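Local coordinates for protein glutathione S-transferase delta (Bombyx mori, PDB 3VK9) that probably catalyses the conjugation of glutathione to electrophilic substrates, as a homodimeric delta-class glutathione transferase of the silkmoth, at residues A[123-126]-A[127-130]; A[106-109]-A[110-114]; A[32-35]-A[36-39]; A[47-50]-A[51-55]; A[181-184]-A[185-189]. All coordinates share one frame; numbering follows the deposited sequence.

Overall arrangement
The five contacts are local, each within one run of chain. Contacts 3 and 4 belong to the thioredoxin-like N-terminal domain, contacts 1, 2 and 5 to the helical C-terminal domain. Contacts 1 and 3 lie at the surface and rely on carboxylates: one caps a helix start, the other closes a loop. Contacts 2 and 5 are partly buried helix turns, where aromatic rings pack against neighbouring helices; Gln108 meets the second subunit, contact 5 binds waters. Contact 4, also partly buried, is a turn held by one asparagine. Contacts 1 and 2 touch through Asn129 and Tyr113, joining helices 126-142 and 89-119. Contacts 3 and 4 meet through Val33, Leu35 and Val54, their centres about 12 Å apart.

Contact 1: residues A[123-126]-A[127-130]; sequences PADK and AKNE
Asp125 OD1 accepts from Lys128 N at 2.7 Å, the N-H pointing almost straight at it (165°). The donor meets this oxygen on its anti side, somewhat out of the carboxylate plane. Asp125 is thus the N-cap of helix 126-142. Its CG stands anti to its own backbone N (chi1 -178°), which swings the carboxylate forward over the first turn. OD1 also lies 3.2 Å from Ala127 CB. The aliphatic part of Lys128 runs beside the cap, with its CD 3.9 Å from Asp125 CB. Backbone bonds from Asn129 N to Asp125 O and from Glu130 N to Lys126 O start the helix.

On the outer side, Lys126 and Glu130 run alongside each other, one turn apart. Lys126 bends at chi2 and chi4, and its NZ forms a salt bridge with Glu130 OE1 at 2.9 Å. The ammonium comes from above the carboxylate plane. With an alanine at Glu130, the Lys126 ammonium is likely to lose its mate and its chain to swing more freely.

Asn129 turns the other way and bonds to Gln133 and Tyr113. Lys128 and Ala124 also touch Tyr113, so this helix start rests against helix 89-119.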
loop_
_atom_site.group_PDB
_atom_site.type_symbol
_atom_site.label_atom_id
_atom_site.label_comp_id
_atom_site.label_asym_id
_atom_site.label_seq_id
_atom_site.Cartn_x
_atom_site.Cartn_y
_atom_site.Cartn_z
ATOM N N PRO A 123 19.028 15.779 -10.714
ATOM C CA PRO A 123 19.665 16.368 -9.532
ATOM C C PRO A 123 18.836 16.073 -8.286
ATOM O O PRO A 123 17.652 15.757 -8.407
ATOM C CB PRO A 123 19.650 17.865 -9.842
ATOM C CG PRO A 123 18.458 18.047 -10.706
ATOM C CD PRO A 123 18.338 16.789 -11.535
ATOM N N ALA A 124 19.451 16.156 -7.108
ATOM C CA ALA A 124 18.736 15.886 -5.867
ATOM C C ALA A 124 17.804 17.051 -5.564
ATOM O O ALA A 124 18.235 18.202 -5.473
ATOM C CB ALA A 124 19.711 15.642 -4.719
ATOM N N ASP A 125 16.517 16.745 -5.434
ATOM C CA ASP A 125 15.491 17.762 -5.273
ATOM C C ASP A 125 15.279 18.003 -3.789
ATOM O O ASP A 125 14.982 17.079 -3.036
ATOM C CB ASP A 125 14.192 17.284 -5.943
ATOM C CG ASP A 125 13.073 18.311 -5.876
ATOM O OD1 ASP A 125 12.510 18.509 -4.785
ATOM O OD2 ASP A 125 12.730 18.894 -6.922
ATOM N N LYS A 126 15.451 19.246 -3.372
ATOM C CA LYS A 126 15.354 19.601 -1.966
ATOM C C LYS A 126 13.961 19.307 -1.432
ATOM O O LYS A 126 13.800 18.763 -0.336
ATOM C CB LYS A 126 15.699 21.082 -1.766
ATOM C CG LYS A 126 15.559 21.581 -0.328
ATOM C CD LYS A 126 16.552 20.900 0.608
ATOM C CE LYS A 126 16.712 21.669 1.920
ATOM N NZ LYS A 126 15.537 21.533 2.830
ATOM N N ALA A 127 12.948 19.666 -2.205
ATOM C CA ALA A 127 11.574 19.426 -1.775
ATOM C C ALA A 127 11.278 17.924 -1.604
ATOM O O ALA A 127 10.717 17.503 -0.587
ATOM C CB ALA A 127 10.588 20.092 -2.740
ATOM N N LYS A 128 11.668 17.113 -2.583
ATOM C CA LYS A 128 11.499 15.670 -2.450
ATOM C C LYS A 128 12.323 15.123 -1.273
ATOM O O LYS A 128 11.890 14.197 -0.592
ATOM C CB LYS A 128 11.827 14.953 -3.759
ATOM C CG LYS A 128 10.845 15.247 -4.886
ATOM C CD LYS A 128 11.349 14.688 -6.221
ATOM C CE LYS A 128 10.455 15.086 -7.397
ATOM N NZ LYS A 128 9.028 14.703 -7.184
ATOM N N ASN A 129 13.496 15.709 -1.021
ATOM C CA ASN A 129 14.292 15.344 0.154
ATOM C C ASN A 129 13.477 15.576 1.417
ATOM O O ASN A 129 13.357 14.692 2.265
ATOM C CB ASN A 129 15.587 16.157 0.227
ATOM C CG ASN A 129 16.497 15.713 1.375
ATOM O OD1 ASN A 129 16.125 15.787 2.552
ATOM N ND2 ASN A 129 17.698 15.253 1.033
ATOM N N GLU A 130 12.900 16.771 1.528
ATOM C CA GLU A 130 12.084 17.113 2.687
ATOM C C GLU A 130 10.898 16.162 2.906
ATOM O O GLU A 130 10.551 15.845 4.045
ATOM C CB GLU A 130 11.621 18.573 2.614
ATOM C CG GLU A 130 12.728 19.561 2.961
ATOM C CD GLU A 130 13.388 19.257 4.306
ATOM O OE1 GLU A 130 14.636 19.310 4.375
ATOM O OE2 GLU A 130 12.663 18.969 5.291
#

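Contact 2: residues A[106-109]-A[110-114]; sequences LYQR and FSDYF
Residues 106-114 form regular turns of helix 89-119, with i to i+4 bonds from Phe110 N to Leu106 O, Ser111 N to Tyr107 O, Asp112 N to Gln108 O and Tyr113 N to Arg109 O. This long helix belongs to the all-helical C-terminal domain of the glutathione transferase fold.

Tyr107 and Phe110 stand three residues apart on one side. Their rings meet at an angle: Tyr107 CE1 comes to the edge of the Phe110 ring, 4.0 Å from CD2. Both side chains also touch helix 156-167. One face of the Phe110 ring is covered by Phe114 CB, 3.6 Å above the plane and toward the rim. The Tyr107 hydroxyl bonds to that of Tyr115. Tyr113 points another way, where its OH bonds to Asp172. Arg109 extends from CG to NE toward helix 126-142 and bonds through NH1 to the carbonyl of Lys131.

Gln108 faces the dimer partner and packs on Gln108 of the second subunit. A bend at chi2 turns its amide forward along the helix, toward Asp112. There NE2 donates to Asp112 OD1 at 3.0 Å. The oxygen lies in the amide plane, but the nitrogen sits above the carboxylate plane, 42° out of it. The two planes are 47° apart. The N-H is bent from the line to OD1, with an angle of 134° at the hydrogen.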
loop_
_atom_site.group_PDB
_atom_site.type_symbol
_atom_site.label_atom_id
_atom_site.label_comp_id
_atom_site.label_asym_id
_atom_site.label_seq_id
_atom_site.Cartn_x
_atom_site.Cartn_y
_atom_site.Cartn_z
ATOM N N LEU A 106 6.574 6.117 3.041
ATOM C CA LEU A 106 8.020 6.091 3.234
ATOM C C LEU A 106 8.752 5.660 1.969
ATOM O O LEU A 106 9.589 6.400 1.436
ATOM C CB LEU A 106 8.424 5.221 4.433
ATOM C CG LEU A 106 9.843 5.512 4.937
ATOM C CD1 LEU A 106 9.874 5.596 6.448
ATOM C CD2 LEU A 106 10.867 4.492 4.417
ATOM N N TYR A 107 8.437 4.477 1.472
ATOM C CA TYR A 107 9.176 3.992 0.324
ATOM C C TYR A 107 8.813 4.771 -0.943
ATOM O O TYR A 107 9.657 5.021 -1.796
ATOM C CB TYR A 107 9.024 2.476 0.137
ATOM C CG TYR A 107 9.942 1.980 -0.948
ATOM C CD1 TYR A 107 11.279 1.738 -0.686
ATOM C CD2 TYR A 107 9.488 1.807 -2.240
ATOM C CE1 TYR A 107 12.142 1.318 -1.685
ATOM C CE2 TYR A 107 10.351 1.383 -3.252
ATOM C CZ TYR A 107 11.674 1.139 -2.961
ATOM O OH TYR A 107 12.533 0.715 -3.950
ATOM N N GLN A 108 7.566 5.199 -1.043
ATOM C CA GLN A 108 7.154 6.000 -2.187
ATOM C C GLN A 108 7.955 7.292 -2.245
ATOM O O GLN A 108 8.442 7.682 -3.296
ATOM C CB GLN A 108 5.655 6.308 -2.118
ATOM C CG GLN A 108 5.145 7.066 -3.321
ATOM C CD GLN A 108 5.290 6.258 -4.602
ATOM O OE1 GLN A 108 4.708 5.173 -4.741
ATOM N NE2 GLN A 108 6.085 6.774 -5.538
ATOM N N ARG A 109 8.087 7.956 -1.106
ATOM C CA ARG A 109 8.788 9.227 -1.064
ATOM C C ARG A 109 10.249 9.024 -1.373
ATOM O O ARG A 109 10.839 9.815 -2.110
ATOM C CB ARG A 109 8.592 9.915 0.290
ATOM C CG ARG A 109 7.187 10.458 0.417
ATOM C CD ARG A 109 6.893 11.001 1.783
ATOM N NE ARG A 109 5.526 11.498 1.832
ATOM C CZ ARG A 109 5.092 12.373 2.725
ATOM N NH1 ARG A 109 5.932 12.854 3.624
ATOM N NH2 ARG A 109 3.828 12.777 2.707
ATOM N N PHE A 110 10.818 7.955 -0.820
ATOM C CA PHE A 110 12.212 7.629 -1.069
ATOM C C PHE A 110 12.442 7.342 -2.537
ATOM O O PHE A 110 13.356 7.878 -3.133
ATOM C CB PHE A 110 12.688 6.435 -0.235
ATOM C CG PHE A 110 14.057 5.927 -0.643
ATOM C CD1 PHE A 110 15.197 6.678 -0.392
ATOM C CD2 PHE A 110 14.197 4.706 -1.305
ATOM C CE1 PHE A 110 16.472 6.217 -0.776
ATOM C CE2 PHE A 110 15.456 4.243 -1.693
ATOM C CZ PHE A 110 16.597 5.001 -1.424
ATOM N N SER A 111 11.611 6.472 -3.097
ATOM C CA SER A 111 11.622 6.185 -4.520
ATOM C C SER A 111 11.575 7.480 -5.339
ATOM O O SER A 111 12.406 7.688 -6.239
ATOM C CB SER A 111 10.432 5.280 -4.863
ATOM O OG SER A 111 10.398 4.989 -6.243
ATOM N N ASP A 112 10.624 8.358 -5.020
ATOM C CA ASP A 112 10.450 9.610 -5.777
ATOM C C ASP A 112 11.691 10.487 -5.736
ATOM O O ASP A 112 12.042 11.162 -6.716
ATOM C CB ASP A 112 9.240 10.408 -5.273
ATOM C CG ASP A 112 7.915 9.780 -5.681
ATOM O OD1 ASP A 112 7.925 8.859 -6.531
ATOM O OD2 ASP A 112 6.864 10.208 -5.153
ATOM N N TYR A 113 12.355 10.470 -4.590
ATOM C CA TYR A 113 13.524 11.300 -4.366
ATOM C C TYR A 113 14.768 10.729 -5.040
ATOM O O TYR A 113 15.529 11.453 -5.691
ATOM C CB TYR A 113 13.781 11.412 -2.856
ATOM C CG TYR A 113 15.097 12.062 -2.528
ATOM C CD1 TYR A 113 15.331 13.392 -2.862
ATOM C CD2 TYR A 113 16.106 11.356 -1.874
ATOM C CE1 TYR A 113 16.532 14.004 -2.567
ATOM C CE2 TYR A 113 17.316 11.967 -1.566
ATOM C CZ TYR A 113 17.519 13.291 -1.916
ATOM O OH TYR A 113 18.716 13.921 -1.622
ATOM N N PHE A 114 14.952 9.420 -4.877
ATOM C CA PHE A 114 16.220 8.752 -5.185
ATOM C C PHE A 114 16.376 8.197 -6.605
ATOM O O PHE A 114 17.431 8.347 -7.213
ATOM C CB PHE A 114 16.472 7.639 -4.162
ATOM C CG PHE A 114 17.897 7.149 -4.128
ATOM C CD1 PHE A 114 18.945 8.041 -4.090
ATOM C CD2 PHE A 114 18.183 5.792 -4.121
ATOM C CE1 PHE A 114 20.260 7.590 -4.052
ATOM C CE2 PHE A 114 19.490 5.336 -4.075
ATOM C CZ PHE A 114 20.524 6.232 -4.042
#

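Contact 3: residues A[32-35]-A[36-39]; sequences LVDL and HHGE
Asp34 is gripped at three points: its backbone N, its carbonyl oxygen and its carboxylate all bond to residues later in the same loop. A short bond runs from Asp34 N to Glu39 OE1, 2.6 Å and almost straight at 176°. Glu39 is extended, with CG anti to its backbone N (chi1 170°), and reaches back beside the chain. OE1 also comes within 3.4 Å of Asp34 CB. The other oxygen, Glu39 OE2, takes a bond from a water at 2.6 Å. That water also donates to Leu32 O, so the carboxylate is tied to the end of strand 29-32 as well.

Asp34 O accepts from His37 N and from Glu39 N, the latter at 3.0 Å. The two donors approach from opposite faces of the carbonyl plane. Asp34 is also the centre of an inverse gamma turn, at the point where the thioredoxin-like domain leaves strand 29-32 for helix 43-48. Gly38 follows with positive phi and bonds through its N to Leu35 O.

The Asp34 carboxylate meets the edge of the His37 imidazole, the two planes 76° apart. His37 ND1 donates to OD2 at 3.0 Å, on the syn lone pair of that oxygen. A second, weak bond goes from ND1 to OD1. Without this carboxylate, as with a leucine at Asp34, His37 ND1 would probably lose its acceptor and the imidazole be freer to turn. On the inner side, Val33 and Leu35 pack against Val54.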
loop_
_atom_site.group_PDB
_atom_site.type_symbol
_atom_site.label_atom_id
_atom_site.label_comp_id
_atom_site.label_asym_id
_atom_site.label_seq_id
_atom_site.Cartn_x
_atom_site.Cartn_y
_atom_site.Cartn_z
ATOM N N LEU A 32 16.344 -16.452 -9.096
ATOM C CA LEU A 32 16.907 -15.154 -9.425
ATOM C C LEU A 32 16.351 -14.702 -10.763
ATOM O O LEU A 32 16.348 -15.474 -11.704
ATOM C CB LEU A 32 18.419 -15.283 -9.514
ATOM C CG LEU A 32 19.182 -13.968 -9.572
ATOM C CD1 LEU A 32 18.928 -13.217 -8.284
ATOM C CD2 LEU A 32 20.673 -14.246 -9.760
ATOM N N VAL A 33 15.840 -13.475 -10.856
ATOM C CA VAL A 33 15.466 -12.969 -12.174
ATOM C C VAL A 33 16.433 -11.915 -12.727
ATOM O O VAL A 33 16.892 -11.024 -12.012
ATOM C CB VAL A 33 13.977 -12.515 -12.330
ATOM C CG1 VAL A 33 13.117 -12.961 -11.173
ATOM C CG2 VAL A 33 13.881 -11.028 -12.592
ATOM N N ASP A 34 16.744 -12.057 -14.013
ATOM C CA ASP A 34 17.662 -11.158 -14.698
ATOM C C ASP A 34 16.954 -9.850 -15.084
ATOM O O ASP A 34 16.682 -9.603 -16.262
ATOM C CB ASP A 34 18.225 -11.866 -15.937
ATOM C CG ASP A 34 19.394 -11.126 -16.553
ATOM O OD1 ASP A 34 19.912 -11.604 -17.584
ATOM O OD2 ASP A 34 19.782 -10.067 -16.012
ATOM N N LEU A 35 16.636 -9.023 -14.089
ATOM C CA LEU A 35 15.961 -7.751 -14.348
ATOM C C LEU A 35 16.822 -6.859 -15.230
ATOM O O LEU A 35 16.323 -6.179 -16.120
ATOM C CB LEU A 35 15.661 -7.013 -13.042
ATOM C CG LEU A 35 14.489 -7.434 -12.165
ATOM C CD1 LEU A 35 14.321 -6.424 -11.041
ATOM C CD2 LEU A 35 13.207 -7.556 -12.965
ATOM N N HIS A 36 18.124 -6.879 -14.967
ATOM C CA HIS A 36 19.095 -6.037 -15.652
ATOM C C HIS A 36 19.013 -6.170 -17.167
ATOM O O HIS A 36 19.304 -5.219 -17.891
ATOM C CB HIS A 36 20.504 -6.390 -15.173
ATOM C CG HIS A 36 21.580 -5.521 -15.745
ATOM N ND1 HIS A 36 21.503 -4.144 -15.754
ATOM C CD2 HIS A 36 22.769 -5.835 -16.313
ATOM C CE1 HIS A 36 22.595 -3.648 -16.307
ATOM N NE2 HIS A 36 23.381 -4.653 -16.654
ATOM N N HIS A 37 18.624 -7.353 -17.638
ATOM C CA HIS A 37 18.487 -7.611 -19.069
ATOM C C HIS A 37 17.038 -7.957 -19.440
ATOM O O HIS A 37 16.792 -8.610 -20.437
ATOM C CB HIS A 37 19.451 -8.717 -19.531
ATOM C CG HIS A 37 20.888 -8.422 -19.238
ATOM N ND1 HIS A 37 21.561 -8.984 -18.174
ATOM C CD2 HIS A 37 21.775 -7.603 -19.853
ATOM C CE1 HIS A 37 22.802 -8.530 -18.152
ATOM N NE2 HIS A 37 22.957 -7.690 -19.160
ATOM N N GLY A 38 16.085 -7.527 -18.613
ATOM C CA GLY A 38 14.686 -7.553 -18.996
ATOM C C GLY A 38 14.035 -8.921 -19.091
ATOM O O GLY A 38 13.080 -9.100 -19.848
ATOM N N GLU A 39 14.536 -9.885 -18.325
ATOM C CA GLU A 39 13.915 -11.204 -18.276
ATOM C C GLU A 39 12.444 -11.078 -17.842
ATOM O O GLU A 39 11.594 -11.842 -18.286
ATOM C CB GLU A 39 14.686 -12.150 -17.336
ATOM C CG GLU A 39 13.953 -13.468 -17.069
ATOM C CD GLU A 39 14.582 -14.331 -15.975
ATOM O OE1 GLU A 39 15.665 -13.980 -15.460
ATOM O OE2 GLU A 39 13.976 -15.370 -15.621
HETATM O O HOH W 1 13.997 -16.767 -13.408
#

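Contact 4: residues A[47-50]-A[51-55]; sequences KLNP and QHTVP
The flat amide of Asn49 is bonded through both oxygen and nitrogen, and the amide of Gln51 stands nearly perpendicular to it, 82° between planes. Asn49 OD1 accepts from Gln51 N at 2.8 Å, with the donor above the plane of the carbonyl. Asn49 OD1 also lies 3.3 Å from Gln51 CB. On the other branch, Asn49 ND2 donates to Thr53 OG1 at 3.1 Å, the oxygen tilted 16° from the amide plane. ND2 is bonded to Thr56 OG1 too, which probably keeps the amide from flipping. The imidazole of His52 lies obliquely to Pro50 O, with its CD2 3.8 Å from that oxygen.

Asn49 to His52 form a type I beta turn, closed by His52 N to Asn49 O at 2.9 Å. The turn follows helix 43-48 and leads to Pro55, which has a cis peptide bond before it. A cis-proline at this place, just ahead of strand 56-59, is a hallmark of the thioredoxin fold.

Gln51 CG stands anti to the backbone N (chi1 -164°), and the chain extends away from the turn. Its OE1 takes a bond from Trp65 NE1, and its NE2 reaches Thr105 of the second subunit. Pro50 and Gln51 pack on Leu138 of that subunit.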
loop_
_atom_site.group_PDB
_atom_site.type_symbol
_atom_site.label_atom_id
_atom_site.label_comp_id
_atom_site.label_asym_id
_atom_site.label_seq_id
_atom_site.Cartn_x
_atom_site.Cartn_y
_atom_site.Cartn_z
ATOM N N LYS A 47 3.281 -14.012 -17.982
ATOM C CA LYS A 47 2.306 -15.029 -17.600
ATOM C C LYS A 47 2.140 -15.101 -16.078
ATOM O O LYS A 47 1.024 -15.162 -15.568
ATOM C CB LYS A 47 2.721 -16.408 -18.128
ATOM C CG LYS A 47 1.746 -17.519 -17.739
ATOM C CD LYS A 47 2.093 -18.816 -18.427
ATOM C CE LYS A 47 1.102 -19.915 -18.041
ATOM N NZ LYS A 47 1.189 -20.281 -16.591
ATOM N N LEU A 48 3.264 -15.095 -15.363
ATOM C CA LEU A 48 3.253 -15.200 -13.912
ATOM C C LEU A 48 2.877 -13.863 -13.278
ATOM O O LEU A 48 2.147 -13.805 -12.290
ATOM C CB LEU A 48 4.632 -15.667 -13.415
ATOM C CG LEU A 48 5.076 -17.042 -13.940
ATOM C CD1 LEU A 48 6.434 -17.438 -13.357
ATOM C CD2 LEU A 48 4.018 -18.083 -13.625
ATOM N N ASN A 49 3.373 -12.786 -13.868
ATOM C CA ASN A 49 3.198 -11.461 -13.315
ATOM C C ASN A 49 3.159 -10.428 -14.434
ATOM O O ASN A 49 4.206 -9.991 -14.909
ATOM C CB ASN A 49 4.346 -11.132 -12.350
ATOM C CG ASN A 49 4.202 -9.757 -11.737
ATOM O OD1 ASN A 49 3.319 -8.991 -12.123
ATOM N ND2 ASN A 49 5.060 -9.437 -10.773
ATOM N N PRO A 50 1.949 -10.042 -14.861
ATOM C CA PRO A 50 1.798 -9.065 -15.943
ATOM C C PRO A 50 2.342 -7.680 -15.579
ATOM O O PRO A 50 2.555 -6.855 -16.458
ATOM C CB PRO A 50 0.279 -9.022 -16.164
ATOM C CG PRO A 50 -0.321 -9.597 -14.904
ATOM C CD PRO A 50 0.657 -10.605 -14.428
ATOM N N GLN A 51 2.565 -7.427 -14.295
ATOM C CA GLN A 51 3.139 -6.151 -13.883
ATOM C C GLN A 51 4.661 -6.200 -13.977
ATOM O O GLN A 51 5.339 -5.210 -13.699
ATOM C CB GLN A 51 2.706 -5.795 -12.455
ATOM C CG GLN A 51 2.930 -4.332 -12.116
ATOM C CD GLN A 51 2.102 -3.878 -10.939
ATOM O OE1 GLN A 51 1.242 -4.617 -10.446
ATOM N NE2 GLN A 51 2.353 -2.650 -10.479
ATOM N N HIS A 52 5.185 -7.363 -14.368
ATOM C CA HIS A 52 6.622 -7.558 -14.553
ATOM C C HIS A 52 7.512 -6.930 -13.480
ATOM O O HIS A 52 8.457 -6.211 -13.794
ATOM C CB HIS A 52 7.091 -7.158 -15.970
ATOM C CG HIS A 52 6.811 -5.735 -16.355
ATOM N ND1 HIS A 52 7.611 -4.681 -15.962
ATOM C CD2 HIS A 52 5.866 -5.200 -17.166
ATOM C CE1 HIS A 52 7.153 -3.559 -16.482
ATOM N NE2 HIS A 52 6.090 -3.844 -17.214
ATOM N N THR A 53 7.206 -7.232 -12.221
ATOM C CA THR A 53 8.001 -6.773 -11.085
ATOM C C THR A 53 8.531 -7.960 -10.288
ATOM O O THR A 53 8.145 -9.117 -10.525
ATOM C CB THR A 53 7.146 -5.938 -10.123
ATOM O OG1 THR A 53 6.036 -6.725 -9.673
ATOM C CG2 THR A 53 6.636 -4.651 -10.810
ATOM N N VAL A 54 9.422 -7.667 -9.347
ATOM C CA VAL A 54 9.797 -8.634 -8.320
ATOM C C VAL A 54 9.491 -8.010 -6.976
ATOM O O VAL A 54 9.488 -6.787 -6.854
ATOM C CB VAL A 54 11.275 -9.015 -8.396
ATOM C CG1 VAL A 54 11.545 -9.866 -9.660
ATOM C CG2 VAL A 54 12.134 -7.781 -8.392
ATOM N N PRO A 55 9.218 -8.845 -5.961
ATOM C CA PRO A 55 9.234 -10.306 -6.066
ATOM C C PRO A 55 7.943 -10.853 -6.656
ATOM O O PRO A 55 6.914 -10.174 -6.629
ATOM C CB PRO A 55 9.320 -10.737 -4.605
ATOM C CG PRO A 55 8.512 -9.696 -3.889
ATOM C CD PRO A 55 8.843 -8.400 -4.606
#

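Contact 5: residues A[181-184]-A[185-189]; sequences VKRW and YETVK
Helix 179-191 of the C-terminal domain carries this contact, and Trp184 and Val188 meet on its inner side. The two side chains lie side by side, one turn apart, pointing the same way. Methyl CG2 of Val188 sits over one face of the indole as a CH-pi contact, 3.9 Å from the centroid of the five-membered ring. It lies toward the rim, 3.5 Å from Trp184 NE1. Trp184 CG is anti to the backbone N (chi1 164°), which lays the ring along the helix and under that methyl. NE1 donates to Asp158, a bond likely to hold the indole in this rotation.

Backbone bonds of the i to i+4 kind run through the contact, including Tyr185 N to Val181 O at 2.8 Å and Val188 N to Trp184 O at 2.9 Å. In this helical bundle, Trp184, Tyr185 and Val188 all pack on Ile162 of helix 156-167. One face of the Tyr185 ring is covered by Lys189 CD, and its hydroxyl bonds to Glu169.

The outer side is polar and hydrated. One water accepts from Arg183 NH1 at 3.0 Å, in the guanidinium plane, and is bonded to Thr187 OG1 at 2.6 Å. A second water donates to Arg183 O and to Glu186 OE1, the latter at 2.7 Å. Arg183 also bonds to the carbonyls of Gln146 and Leu143, beyond the helix.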
loop_
_atom_site.group_PDB
_atom_site.type_symbol
_atom_site.label_atom_id
_atom_site.label_comp_id
_atom_site.label_asym_id
_atom_site.label_seq_id
_atom_site.Cartn_x
_atom_site.Cartn_y
_atom_site.Cartn_z
ATOM N N VAL A 181 14.252 6.086 15.349
ATOM C CA VAL A 181 14.498 5.286 14.154
ATOM C C VAL A 181 15.840 4.548 14.309
ATOM O O VAL A 181 15.931 3.340 14.063
ATOM C CB VAL A 181 14.488 6.137 12.856
ATOM C CG1 VAL A 181 14.865 5.273 11.654
ATOM C CG2 VAL A 181 13.091 6.804 12.628
ATOM N N LYS A 182 16.868 5.276 14.744
ATOM C CA LYS A 182 18.203 4.691 14.927
ATOM C C LYS A 182 18.142 3.505 15.898
ATOM O O LYS A 182 18.684 2.439 15.611
ATOM C CB LYS A 182 19.178 5.759 15.421
ATOM C CG LYS A 182 20.634 5.284 15.624
ATOM C CD LYS A 182 21.480 6.420 16.165
ATOM C CE LYS A 182 22.891 5.974 16.510
ATOM N NZ LYS A 182 23.804 7.151 16.593
ATOM N N ARG A 183 17.466 3.694 17.037
ATOM C CA ARG A 183 17.306 2.645 18.050
ATOM C C ARG A 183 16.613 1.406 17.470
ATOM O O ARG A 183 17.106 0.281 17.573
ATOM C CB ARG A 183 16.513 3.180 19.252
ATOM C CG ARG A 183 16.161 2.107 20.264
ATOM C CD ARG A 183 15.377 2.638 21.478
ATOM N NE ARG A 183 14.262 3.539 21.150
ATOM C CZ ARG A 183 13.103 3.168 20.605
ATOM N NH1 ARG A 183 12.884 1.902 20.269
ATOM N NH2 ARG A 183 12.160 4.073 20.371
ATOM N N TRP A 184 15.465 1.631 16.856
ATOM C CA TRP A 184 14.703 0.564 16.196
ATOM C C TRP A 184 15.517 -0.174 15.117
ATOM O O TRP A 184 15.551 -1.406 15.081
ATOM C CB TRP A 184 13.408 1.160 15.628
ATOM C CG TRP A 184 12.713 0.318 14.612
ATOM C CD1 TRP A 184 11.809 -0.682 14.850
ATOM C CD2 TRP A 184 12.857 0.404 13.196
ATOM N NE1 TRP A 184 11.382 -1.221 13.660
ATOM C CE2 TRP A 184 12.007 -0.571 12.627
ATOM C CE3 TRP A 184 13.618 1.214 12.347
ATOM C CZ2 TRP A 184 11.905 -0.764 11.243
ATOM C CZ3 TRP A 184 13.511 1.033 10.978
ATOM C CH2 TRP A 184 12.664 0.046 10.437
ATOM N N TYR A 185 16.172 0.580 14.238
ATOM C CA TYR A 185 17.037 -0.006 13.217
ATOM C C TYR A 185 17.968 -1.048 13.831
ATOM O O TYR A 185 18.030 -2.199 13.374
ATOM C CB TYR A 185 17.867 1.101 12.566
ATOM C CG TYR A 185 18.514 0.751 11.233
ATOM C CD1 TYR A 185 17.742 0.326 10.142
ATOM C CD2 TYR A 185 19.891 0.917 11.040
ATOM C CE1 TYR A 185 18.332 0.033 8.914
ATOM C CE2 TYR A 185 20.494 0.627 9.800
ATOM C CZ TYR A 185 19.708 0.185 8.750
ATOM O OH TYR A 185 20.285 -0.101 7.538
ATOM N N GLU A 186 18.690 -0.641 14.872
ATOM C CA GLU A 186 19.610 -1.540 15.552
ATOM C C GLU A 186 18.912 -2.752 16.160
ATOM O O GLU A 186 19.395 -3.869 16.043
ATOM C CB GLU A 186 20.391 -0.806 16.644
ATOM C CG GLU A 186 21.359 -1.725 17.365
ATOM C CD GLU A 186 22.071 -1.059 18.516
ATOM O OE1 GLU A 186 21.584 -0.016 19.006
ATOM O OE2 GLU A 186 23.111 -1.594 18.938
ATOM N N THR A 187 17.780 -2.526 16.817
ATOM C CA THR A 187 17.033 -3.615 17.434
ATOM C C THR A 187 16.638 -4.668 16.396
ATOM O O THR A 187 16.795 -5.869 16.605
ATOM C CB THR A 187 15.726 -3.107 18.115
ATOM O OG1 THR A 187 16.035 -2.145 19.130
ATOM C CG2 THR A 187 14.949 -4.272 18.737
ATOM N N VAL A 188 16.122 -4.210 15.267
ATOM C CA VAL A 188 15.635 -5.142 14.259
ATOM C C VAL A 188 16.801 -5.915 13.631
ATOM O O VAL A 188 16.729 -7.127 13.477
ATOM C CB VAL A 188 14.746 -4.444 13.237
ATOM C CG1 VAL A 188 14.396 -5.389 12.076
ATOM C CG2 VAL A 188 13.464 -3.965 13.937
ATOM N N LYS A 189 17.897 -5.220 13.348
ATOM C CA LYS A 189 19.104 -5.867 12.841
ATOM C C LYS A 189 19.529 -7.047 13.717
ATOM O O LYS A 189 19.929 -8.100 13.212
ATOM C CB LYS A 189 20.255 -4.859 12.789
ATOM C CG LYS A 189 20.261 -3.949 11.582
ATOM C CD LYS A 189 21.183 -2.774 11.842
ATOM C CE LYS A 189 22.037 -2.421 10.641
ATOM N NZ LYS A 189 23.058 -1.408 11.068
HETATM O O HOH W 2 13.923 -0.778 19.571
HETATM O O HOH W 3 19.010 -0.475 19.812
#